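Local coordinates for catalase (Pseudomonas syringae, PDB 1M7S) that breaks hydrogen peroxide down into water and oxygen with the help of haem, protecting cells from the toxic effects of peroxide, at the interface of chains A and B. Coordinates in Å, arbitrary orientation; residue numbers count along the deposited sequence, not the author numbering. Chains: chain A/B, Catalase.

The interface of chains A and B. Residues chain A 147-149, 157; chain B 372-373, 375-376.
The loop A:Asp147-A:Arg149 and helix 155-163 of chain A, through A:Arg157, meet the loop B:Ser372-B:Tyr376 of chain B, part of a two-fold interface within the haem catalase tetramer. A:Arg157 grips the backbone carbonyl of B:Gly373 side-on: NE and NH2 each donate to O at 2.9 Å, and O lies in the guanidinium plane. The NH2 bond runs nearly in line with C=O, while NE comes in tilted from the carbonyl plane. The long arginine chain, bent at chi3 (58°), turns its NE edge toward this carbonyl. The compact amide of B:Asn375 offers the cationic guanidinium a neutral oxygen: OD1 lies in plane beyond the end of the CZ-NH2 bond, 2.7 Å from A:Arg157 NH2 but between the two N-H directions, so this is no hydrogen bond and any attraction is probably electrostatic. Guanidinium and amide planes stand 69° apart, the side chains crossing at about a right angle. B:Tyr376, with a wide flat ring, flanks NH2 by its edge, CD2 at 3.5 Å.

A:Pro148 provides a rigid apolar surface: its CG meets B:Gly373 CA at 3.7 Å, and within chain A its CD packs over one A:Arg157 guanidinium face, toward the rim. B:Gly373, having no side chain, lays its CA over a guanidinium face of A:Arg149, toward the rim. That guanidinium is held by A:Asp147, whose short side chain carries two oxygens matching NE and NH2: OD1 takes NE almost straight (173° at H), and OD2 takes NH2 at 2.8 Å, both through syn lone pairs. The anti lone pair of OD1 accepts the backbone N of A:Arg149, further fixing the carboxylate.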
# COMPACT_ATOMS: atom_id res chain seq x y z
N ASP A 147 -14.97 7.56 -21.15
CA ASP A 147 -14.48 8.97 -21.07
C ASP A 147 -14.10 9.26 -19.62
O ASP A 147 -14.87 8.97 -18.71
CB ASP A 147 -15.70 9.80 -21.46
CG ASP A 147 -15.39 11.27 -21.73
OD1 ASP A 147 -14.76 11.92 -20.87
OD2 ASP A 147 -15.83 11.73 -22.80
N PRO A 148 -12.98 9.91 -19.39
CA PRO A 148 -12.46 10.22 -18.06
C PRO A 148 -13.30 11.24 -17.31
O PRO A 148 -13.15 11.40 -16.08
CB PRO A 148 -11.02 10.76 -18.21
CG PRO A 148 -11.01 11.10 -19.69
CD PRO A 148 -11.99 10.21 -20.41
N ARG A 149 -14.10 12.01 -18.05
CA ARG A 149 -14.96 12.99 -17.39
C ARG A 149 -16.22 12.33 -16.87
O ARG A 149 -16.80 12.86 -15.92
CB ARG A 149 -15.44 14.02 -18.49
CG ARG A 149 -14.29 14.83 -19.04
CD ARG A 149 -14.65 15.61 -20.32
NE ARG A 149 -14.82 14.74 -21.49
CZ ARG A 149 -14.93 15.18 -22.74
NH1 ARG A 149 -14.94 16.51 -23.00
NH2 ARG A 149 -15.03 14.29 -23.73
N ARG A 157 -13.67 9.15 -28.97
CA ARG A 157 -12.34 9.21 -28.42
C ARG A 157 -11.40 8.19 -29.05
O ARG A 157 -10.30 8.57 -29.46
CB ARG A 157 -12.41 9.04 -26.88
CG ARG A 157 -13.26 10.11 -26.17
CD ARG A 157 -13.36 9.99 -24.65
NE ARG A 157 -12.04 10.03 -24.07
CZ ARG A 157 -11.24 9.02 -23.70
NH1 ARG A 157 -11.71 7.79 -23.80
NH2 ARG A 157 -10.03 9.27 -23.26
N SER B 372 -10.11 17.78 -19.07
CA SER B 372 -10.18 17.26 -20.45
C SER B 372 -10.60 15.81 -20.56
O SER B 372 -10.34 15.06 -19.61
CB SER B 372 -8.75 17.38 -21.05
OG SER B 372 -8.72 16.89 -22.42
N GLY B 373 -11.12 15.42 -21.72
CA GLY B 373 -11.37 13.99 -21.97
C GLY B 373 -10.23 13.40 -22.82
O GLY B 373 -10.29 12.20 -23.14
N ASN B 375 -6.81 12.11 -22.75
CA ASN B 375 -5.69 11.61 -21.98
C ASN B 375 -4.85 10.64 -22.81
O ASN B 375 -4.10 9.82 -22.26
CB ASN B 375 -6.20 10.87 -20.74
CG ASN B 375 -7.24 9.81 -21.01
OD1 ASN B 375 -7.62 9.56 -22.16
ND2 ASN B 375 -7.78 9.18 -19.97
N TYR B 376 -4.97 10.69 -24.11
CA TYR B 376 -4.22 9.85 -25.04
C TYR B 376 -3.51 10.76 -26.07
O TYR B 376 -3.93 11.91 -26.26
CB TYR B 376 -5.20 8.96 -25.81
CG TYR B 376 -6.37 9.70 -26.41
CD1 TYR B 376 -6.26 10.20 -27.71
CD2 TYR B 376 -7.58 9.87 -25.72
CE1 TYR B 376 -7.33 10.87 -28.29
CE2 TYR B 376 -8.59 10.62 -26.26
CZ TYR B 376 -8.50 11.06 -27.58
OH TYR B 376 -9.52 11.79 -28.15